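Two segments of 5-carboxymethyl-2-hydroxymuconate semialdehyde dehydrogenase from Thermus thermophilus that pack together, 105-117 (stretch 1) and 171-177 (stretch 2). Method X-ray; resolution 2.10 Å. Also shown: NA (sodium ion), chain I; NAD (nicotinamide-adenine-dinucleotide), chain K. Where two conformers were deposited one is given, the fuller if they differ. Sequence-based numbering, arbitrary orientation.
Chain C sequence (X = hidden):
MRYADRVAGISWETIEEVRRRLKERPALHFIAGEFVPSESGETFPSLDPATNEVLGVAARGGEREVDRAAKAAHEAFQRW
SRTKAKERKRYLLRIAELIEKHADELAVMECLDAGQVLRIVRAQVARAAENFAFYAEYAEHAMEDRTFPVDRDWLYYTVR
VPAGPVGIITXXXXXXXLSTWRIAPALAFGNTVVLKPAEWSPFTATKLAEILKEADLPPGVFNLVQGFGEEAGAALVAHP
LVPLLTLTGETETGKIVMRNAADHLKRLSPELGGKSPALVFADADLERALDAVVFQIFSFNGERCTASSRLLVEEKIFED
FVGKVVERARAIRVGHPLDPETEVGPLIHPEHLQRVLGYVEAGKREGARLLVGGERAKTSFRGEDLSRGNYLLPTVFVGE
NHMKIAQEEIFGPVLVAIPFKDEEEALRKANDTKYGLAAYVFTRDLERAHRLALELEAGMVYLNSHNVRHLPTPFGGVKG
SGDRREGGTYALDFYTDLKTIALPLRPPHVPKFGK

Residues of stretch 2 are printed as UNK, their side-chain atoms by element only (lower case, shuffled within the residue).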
ATOM      1  N   GLU C 105     -28.561  14.169  25.843  1.00 21.91           N
ATOM      2  CA  GLU C 105     -29.699  14.629  25.053  1.00 20.41           C
ATOM      3  C   GLU C 105     -29.894  13.749  23.814  1.00 23.36           C
ATOM      4  O   GLU C 105     -31.015  13.326  23.516  1.00 18.79           O
ATOM      5  CB  GLU C 105     -29.485  16.078  24.606  1.00 24.44           C
ATOM      6  CG  GLU C 105     -29.286  17.079  25.732  1.00 38.22           C
ATOM      7  CD  GLU C 105     -28.503  18.309  25.274  1.00 43.34           C
ATOM      8  OE1 GLU C 105     -28.837  18.881  24.215  1.00 43.35           O
ATOM      9  OE2 GLU C 105     -27.549  18.705  25.975  1.00 50.19           O
ATOM     10  N   LEU C 106     -28.801  13.495  23.090  1.00 19.48           N
ATOM     11  CA  LEU C 106     -28.837  12.674  21.877  1.00 21.90           C
ATOM     12  C   LEU C 106     -29.346  11.258  22.162  1.00 19.52           C
ATOM     13  O   LEU C 106     -30.174  10.717  21.424  1.00 21.19           O
ATOM     14  CB  LEU C 106     -27.436  12.616  21.236  1.00 14.71           C
ATOM     15  CG  LEU C 106     -26.962  13.897  20.516  1.00 19.68           C
ATOM     16  CD1 LEU C 106     -25.460  13.860  20.274  1.00 11.69           C
ATOM     17  CD2 LEU C 106     -27.715  14.042  19.194  1.00 13.35           C
ATOM     18  N   ALA C 107     -28.854  10.663  23.240  1.00 19.89           N
ATOM     19  CA  ALA C 107     -29.266   9.320  23.611  1.00 19.08           C
ATOM     20  C   ALA C 107     -30.757   9.280  23.906  1.00 18.98           C
ATOM     21  O   ALA C 107     -31.483   8.442  23.376  1.00 21.88           O
ATOM     22  CB  ALA C 107     -28.482   8.853  24.826  1.00 17.44           C
ATOM     23  N   VAL C 108     -31.221  10.190  24.753  1.00 17.83           N
ATOM     24  CA  VAL C 108     -32.632  10.228  25.105  1.00 18.27           C
ATOM     25  C   VAL C 108     -33.507  10.479  23.884  1.00 19.59           C
ATOM     26  O   VAL C 108     -34.522   9.810  23.680  1.00 18.80           O
ATOM     27  CB  VAL C 108     -32.919  11.322  26.160  1.00 19.85           C
ATOM     28  CG1 VAL C 108     -34.416  11.432  26.397  1.00 21.32           C
ATOM     29  CG2 VAL C 108     -32.202  10.985  27.467  1.00 18.04           C
ATOM     30  N   MET C 109     -33.106  11.444  23.071  1.00 17.22           N
ATOM     31  CA  MET C 109     -33.863  11.785  21.881  1.00 21.02           C
ATOM     32  C   MET C 109     -34.052  10.579  20.960  1.00 17.45           C
ATOM     33  O   MET C 109     -35.178  10.234  20.591  1.00 19.26           O
ATOM     34  CB  MET C 109     -33.150  12.906  21.125  1.00 22.03           C
ATOM     35  CG  MET C 109     -33.931  13.454  19.958  1.00 26.79           C
ATOM     36  SD  MET C 109     -33.087  14.869  19.239  1.00 31.95           S
ATOM     37  CE  MET C 109     -33.210  16.039  20.582  1.00 22.76           C
ATOM     38  N   GLU C 110     -32.949   9.935  20.593  1.00 14.11           N
ATOM     39  CA  GLU C 110     -33.028   8.788  19.702  1.00 19.70           C
ATOM     40  C   GLU C 110     -33.744   7.610  20.359  1.00 18.59           C
ATOM     41  O   GLU C 110     -34.426   6.833  19.687  1.00 16.11           O
ATOM     42  CB  GLU C 110     -31.624   8.383  19.245  1.00 19.75           C
ATOM     43  CG  GLU C 110     -31.593   7.134  18.380  1.00 21.78           C
ATOM     44  CD  GLU C 110     -30.350   7.053  17.511  1.00 29.51           C
ATOM     45  OE1 GLU C 110     -30.001   5.933  17.083  1.00 31.36           O
ATOM     46  OE2 GLU C 110     -29.731   8.106  17.246  1.00 22.96           O
ATOM     47  N   CYS C 111     -33.595   7.483  21.671  1.00 16.50           N
ATOM     48  CA  CYS C 111     -34.251   6.409  22.401  1.00 16.93           C
ATOM     49  C   CYS C 111     -35.770   6.577  22.291  1.00 18.83           C
ATOM     50  O   CYS C 111     -36.489   5.650  21.916  1.00 17.67           O
ATOM     51  CB  CYS C 111     -33.821   6.444  23.866  1.00 21.60           C
ATOM     52  SG  CYS C 111     -34.704   5.283  24.915  1.00 21.30           S
ATOM     53  N   LEU C 112     -36.248   7.776  22.610  1.00 18.61           N
ATOM     54  CA  LEU C 112     -37.673   8.076  22.543  1.00 19.24           C
ATOM     55  C   LEU C 112     -38.245   7.912  21.140  1.00 20.75           C
ATOM     56  O   LEU C 112     -39.349   7.404  20.962  1.00 16.42           O
ATOM     57  CB  LEU C 112     -37.930   9.517  22.996  1.00 19.66           C
ATOM     58  CG  LEU C 112     -37.664   9.895  24.454  1.00 23.15           C
ATOM     59  CD1 LEU C 112     -37.993  11.367  24.660  1.00 20.57           C
ATOM     60  CD2 LEU C 112     -38.518   9.032  25.369  1.00 18.90           C
ATOM     61  N   ASP C 113     -37.473   8.356  20.153  1.00 20.98           N
ATOM     62  CA  ASP C 113     -37.862   8.348  18.747  1.00 15.77           C
ATOM     63  C   ASP C 113     -37.788   6.990  18.040  1.00 18.30           C
ATOM     64  O   ASP C 113     -38.662   6.663  17.236  1.00 17.42           O
ATOM     65  CB  ASP C 113     -36.980   9.372  18.010  1.00 18.89           C
ATOM     66  CG  ASP C 113     -37.618   9.925  16.741  1.00 18.65           C
ATOM     67  OD1 ASP C 113     -38.814   9.671  16.493  1.00 20.06           O
ATOM     68  OD2 ASP C 113     -36.910  10.642  15.993  1.00 19.66           O
ATOM     69  N   ALA C 114     -36.763   6.196  18.346  1.00 20.02           N
ATOM     70  CA  ALA C 114     -36.580   4.912  17.672  1.00 19.69           C
ATOM     71  C   ALA C 114     -36.784   3.634  18.488  1.00 21.51           C
ATOM     72  O   ALA C 114     -36.645   2.535  17.950  1.00 17.97           O
ATOM     73  CB  ALA C 114     -35.212   4.884  16.998  1.00 15.92           C
ATOM     74  N   GLY C 115     -37.085   3.769  19.777  1.00 19.81           N
ATOM     75  CA  GLY C 115     -37.355   2.597  20.601  1.00 14.33           C
ATOM     76  C   GLY C 115     -36.267   1.669  21.122  1.00 19.72           C
ATOM     77  O   GLY C 115     -36.596   0.625  21.694  1.00 19.91           O
ATOM     78  N   GLN C 116     -34.990   2.003  20.945  1.00 16.43           N
ATOM     79  CA  GLN C 116     -33.935   1.131  21.457  1.00 17.12           C
ATOM     80  C   GLN C 116     -33.703   1.435  22.938  1.00 18.69           C
ATOM     81  O   GLN C 116     -33.974   2.544  23.394  1.00 16.60           O
ATOM     82  CB  GLN C 116     -32.626   1.337  20.679  1.00 18.24           C
ATOM     83  CG  GLN C 116     -32.669   0.939  19.197  1.00 16.91           C
ATOM     84  CD  GLN C 116     -33.019  -0.529  18.970  1.00 17.44           C
ATOM     85  OE1 GLN C 116     -32.635  -1.398  19.751  1.00 18.06           O
ATOM     86  NE2 GLN C 116     -33.728  -0.808  17.881  1.00 18.50           N
ATOM     87  N   VAL C 117     -33.205   0.459  23.689  1.00 19.65           N
ATOM     88  CA  VAL C 117     -32.954   0.674  25.112  1.00 24.06           C
ATOM     89  C   VAL C 117     -31.930   1.790  25.290  1.00 27.28           C
ATOM     90  O   VAL C 117     -30.906   1.822  24.608  1.00 28.46           O
ATOM     91  CB  VAL C 117     -32.458  -0.612  25.800  1.00 22.06           C
ATOM     92  CG1 VAL C 117     -33.528  -1.688  25.706  1.00 24.97           C
ATOM     93  CG2 VAL C 117     -31.186  -1.086  25.157  1.00 28.66           C
ATOM     94  N   UNK C 171     -31.449   5.135   7.282  1.00 19.96           N
ATOM     95  CA  UNK C 171     -32.565   4.361   7.841  1.00 16.45           C
ATOM     96  C   UNK C 171     -33.023   4.807   9.225  1.00 17.78           C
ATOM     97  O   UNK C 171     -32.335   5.567   9.906  1.00 14.77           O
ATOM     98  c   UNK C 171     -30.186   4.376   7.398  1.00 20.29           C
ATOM     99  c   UNK C 171     -32.019   2.941   7.839  1.00 11.90           C
ATOM    100  c   UNK C 171     -30.592   3.164   8.221  1.00 19.79           C
ATOM    101  N   UNK C 172     -34.179   4.300   9.648  1.00 18.66           N
ATOM    102  CA  UNK C 172     -34.764   4.681  10.934  1.00 18.74           C
ATOM    103  C   UNK C 172     -34.280   3.993  12.205  1.00 17.84           C
ATOM    104  O   UNK C 172     -34.556   4.484  13.295  1.00 20.86           O
ATOM    105  c   UNK C 172     -37.314   2.845   9.218  1.00 18.55           C
ATOM    106  c   UNK C 172     -37.362  -0.411  10.775  1.00 15.90           C
ATOM    107  c   UNK C 172     -36.392   0.279  12.890  1.00 16.84           C
ATOM    108  c   UNK C 172     -36.773   3.165  10.429  1.00 15.14           C
ATOM    109  c   UNK C 172     -36.293   4.531  10.873  1.00 15.97           C
ATOM    110  c   UNK C 172     -36.926  -0.713  12.041  1.00 19.11           C
ATOM    111  c   UNK C 172     -36.289   1.606  12.471  1.00 15.75           C
ATOM    112  c   UNK C 172     -37.257   0.924  10.355  1.00 20.55           C
ATOM    113  c   UNK C 172     -36.728   1.942  11.181  1.00 12.10           C
ATOM    114  n   UNK C 172     -37.607   1.503   9.166  1.00 13.85           N
ATOM    115  N   UNK C 173     -33.560   2.883  12.091  1.00 16.85           N
ATOM    116  CA  UNK C 173     -33.150   2.160  13.293  1.00 15.62           C
ATOM    117  C   UNK C 173     -32.048   2.783  14.146  1.00 18.69           C
ATOM    118  O   UNK C 173     -32.150   2.774  15.375  1.00 19.96           O
ATOM    119  o   UNK C 173     -31.202   1.354  11.292  1.00 14.73           O
ATOM    120  c   UNK C 173     -31.508   0.562  12.187  1.00 18.71           C
ATOM    121  n   UNK C 173     -30.735  -0.463  12.534  1.00 13.19           N
ATOM    122  c   UNK C 173     -32.809   0.701  12.941  1.00 13.69           C
ATOM    123  N   UNK C 174     -31.013   3.334  13.517  1.00 15.01           N
ATOM    124  CA  UNK C 174     -29.910   3.952  14.261  1.00 18.34           C
ATOM    125  C   UNK C 174     -29.493   5.271  13.601  1.00 20.83           C
ATOM    126  O   UNK C 174     -28.396   5.384  13.054  1.00 18.41           O
ATOM    127  c   UNK C 174     -28.722   2.990  14.323  1.00 13.98           C
ATOM    128  N   UNK C 175     -30.364   6.292  13.674  1.00 24.24           N
ATOM    129  CA  UNK C 175     -30.183   7.634  13.108  1.00 24.20           C
ATOM    130  C   UNK C 175     -28.819   8.293  13.273  1.00 24.04           C
ATOM    131  O   UNK C 175     -28.174   8.644  12.287  1.00 23.57           O
ATOM    132  c   UNK C 175     -32.369   7.435  13.939  1.00 28.60           C
ATOM    133  c   UNK C 175     -31.293   8.442  13.779  1.00 25.21           C
ATOM    134  c   UNK C 175     -31.615   6.230  14.450  1.00 23.66           C
ATOM    135  N   UNK C 176     -28.380   8.472  14.513  1.00 17.76           N
ATOM    136  CA  UNK C 176     -27.096   9.123  14.758  1.00 19.31           C
ATOM    137  C   UNK C 176     -25.890   8.334  14.258  1.00 19.40           C
ATOM    138  O   UNK C 176     -25.056   8.864  13.526  1.00 19.66           O
ATOM    139  c   UNK C 176     -26.918   9.416  16.250  1.00 15.68           C
ATOM    140  c   UNK C 176     -25.478  10.347  18.064  1.00 19.17           C
ATOM    141  c   UNK C 176     -25.899  11.681  15.992  1.00 16.09           C
ATOM    142  c   UNK C 176     -25.694  10.279  16.564  1.00 19.12           C
ATOM    143  N   UNK C 177     -25.795   7.071  14.660  1.00 16.48           N
ATOM    144  CA  UNK C 177     -24.666   6.229  14.264  1.00 18.93           C
ATOM    145  C   UNK C 177     -24.540   6.027  12.758  1.00 18.20           C
ATOM    146  O   UNK C 177     -23.456   6.162  12.197  1.00 19.37           O
ATOM    147  c   UNK C 177     -21.326   3.865  13.170  0.50 25.21           C
ATOM    148  s   UNK C 177     -22.042   4.333  14.750  0.50 26.26           S
ATOM    149  c   UNK C 177     -23.745   3.829  14.502  0.50 24.89           C
ATOM    150  c   UNK C 177     -24.761   4.865  14.958  1.00 22.02           C
TER
HETATM  151 NA    NA I1903     -40.309   7.781  15.984  1.00 21.11          NA
HETATM  152  PA  NAD K1701     -35.774   2.353   3.631  1.00 28.04           P
HETATM  153  O1A NAD K1701     -37.151   2.496   3.171  1.00 35.18           O
HETATM  154  O2A NAD K1701     -34.867   1.937   2.548  1.00 32.03           O
HETATM  155  O5B NAD K1701     -35.146   3.715   4.254  1.00 29.93           O
HETATM  156  C5B NAD K1701     -33.791   4.216   4.006  1.00 24.02           C
HETATM  157  C4B NAD K1701     -33.905   5.636   3.495  1.00 26.30           C
HETATM  158  O4B NAD K1701     -34.452   5.495   2.165  1.00 25.28           O
HETATM  159  C3B NAD K1701     -34.935   6.523   4.250  1.00 24.85           C
HETATM  160  O3B NAD K1701     -34.318   7.748   4.698  1.00 20.81           O
HETATM  161  C2B NAD K1701     -36.040   6.722   3.199  1.00 25.91           C
HETATM  162  O2B NAD K1701     -36.730   7.985   3.329  1.00 22.44           O
HETATM  163  C1B NAD K1701     -35.263   6.581   1.906  1.00 21.50           C
HETATM  164  N9A NAD K1701     -36.114   6.242   0.780  1.00 23.48           N
HETATM  165  C8A NAD K1701     -37.185   5.368   0.718  1.00 20.45           C
HETATM  166  N7A NAD K1701     -37.759   5.298  -0.506  1.00 22.94           N
HETATM  167  C5A NAD K1701     -36.990   6.188  -1.256  1.00 20.50           C
HETATM  168  C6A NAD K1701     -37.064   6.589  -2.643  1.00 26.71           C
HETATM  169  N6A NAD K1701     -37.982   6.117  -3.491  1.00 28.32           N
HETATM  170  N1A NAD K1701     -36.121   7.513  -3.070  1.00 22.55           N
HETATM  171  C2A NAD K1701     -35.170   8.003  -2.180  1.00 20.01           C
HETATM  172  N3A NAD K1701     -35.028   7.696  -0.898  1.00 23.38           N
HETATM  173  C4A NAD K1701     -35.966   6.779  -0.484  1.00 23.35           C
HETATM  174  O3  NAD K1701     -35.785   1.364   4.787  1.00 38.43           O
HETATM  175  PN  NAD K1701     -35.453   1.324   6.337  1.00 29.83           P
HETATM  176  O1N NAD K1701     -36.665   0.786   6.987  1.00 41.02           O
HETATM  177  O2N NAD K1701     -35.015   2.660   6.774  1.00 31.72           O
HETATM  178  O5D NAD K1701     -34.386   0.214   6.164  1.00 42.63           O
HETATM  179  C5D NAD K1701     -33.924  -0.701   7.127  1.00 23.70           C
HETATM  180  C4D NAD K1701     -33.011  -1.440   6.200  1.00 23.47           C
HETATM  181  O4D NAD K1701     -31.697  -0.842   6.140  1.00 21.05           O
HETATM  182  C3D NAD K1701     -32.863  -2.937   6.430  1.00 23.42           C
HETATM  183  O3D NAD K1701     -33.058  -3.709   5.227  1.00 29.39           O
HETATM  184  C2D NAD K1701     -31.447  -3.008   6.999  1.00 19.11           C
HETATM  185  O2D NAD K1701     -30.870  -4.311   6.772  1.00 20.88           O
HETATM  186  C1D NAD K1701     -30.767  -1.876   6.263  1.00 22.68           C
HETATM  187  N1N NAD K1701     -29.545  -1.396   6.929  1.00 23.91           N
HETATM  188  C2N NAD K1701     -28.387  -1.791   6.277  1.00 20.92           C
HETATM  189  C3N NAD K1701     -27.191  -1.390   6.853  1.00 23.47           C
HETATM  190  C7N NAD K1701     -25.848  -1.775   6.251  1.00 20.13           C
HETATM  191  O7N NAD K1701     -24.834  -1.388   6.803  1.00 25.59           O
HETATM  192  N7N NAD K1701     -25.798  -2.534   5.141  1.00 21.78           N
HETATM  193  C4N NAD K1701     -27.162  -0.594   8.089  1.00 25.85           C
HETATM  194  C5N NAD K1701     -28.432  -0.264   8.643  1.00 20.86           C
HETATM  195  C6N NAD K1701     -29.649  -0.623   8.131  1.00 19.12           C
HETATM  196  O   HOH W   1     -27.453   5.722  16.721  1.00 13.15           O
HETATM  197  O   HOH W   2     -31.413   3.698  17.880  1.00 15.13           O
HETATM  198  O   HOH W   3     -34.766   1.274  16.083  1.00 19.57           O
HETATM  199  O   HOH W   4     -41.630   6.045  14.835  1.00 18.04           O

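Position 171 has three side-chain carbons that close a ring onto its own backbone N. It lies out of reach of stretch 1, and its CA sits 3.2 Å from O2N of the NAD. The closed ring makes it proline, P171.

Position 172 carries one carbon, then fused five- and six-membered rings holding eight carbons and one nitrogen. Its backbone O lies 3.8 Å from A114 CB. Only tryptophan has such a ring system, so this is W172. Its NE1 comes within 2.5 Å of NAD O1N, and its backbone N gives a weak hydrogen bond to NAD O2N at 3.4 Å.

Position 173 has two side-chain carbons, the second carrying one oxygen and one nitrogen. CA-to-CB points away from stretch 1, so the backbone makes the approach: its O is 4.1 Å from A114 CB and 4.3 Å from Q116 CG. The short amide identifies asparagine, N173. Its ND2 is hydrogen-bonded elsewhere in the structure.

Position 174 has a single side-chain carbon. Its CB is 4.2 Å from E110 OE1, while its CA is closer, at 3.4 Å from the same oxygen. One carbon means alanine, A174. It takes the N-cap position of the helix that follows.

Position 175 again has three carbons in a ring closed onto the backbone N. One ring carbon is 3.1 Å from E110 OE1. This is proline, P175, and that carbon is CD. Its N is 3.4 Å from E110 OE1 but has no hydrogen to share.

Position 176 has four side-chain carbons, forked at the second. Its CB is 3.3 Å from E110 OE2, and one branch end approaches L106. The fork at the second carbon gives leucine, L176. Its CD2 is 4.2 Å from L106 CD1, an apolar contact.

Position 177 has an unbranched side chain of two carbons, a sulfur and a last carbon. CA-to-CB points sideways, and the end leads away from stretch 1. The thioether makes it methionine, M177; two conformers were deposited.

The contact centres on E110. Its carboxylate reaches the first turn of the second helix, where L176 N donates a hydrogen bond to E110 OE2 at 3.1 Å. Water extends this link. Water 1 donates to E110 OE1 (2.6 Å from its O) and accepts from M177 N (3.0 Å). Water 2 donates to both E110 OE1 and N173 O, its O 2.8 Å from each. L106 and L176 add the apolar part, and A114 packs against the loop backbone.

Stretch 2 171-177: PWNAPLM
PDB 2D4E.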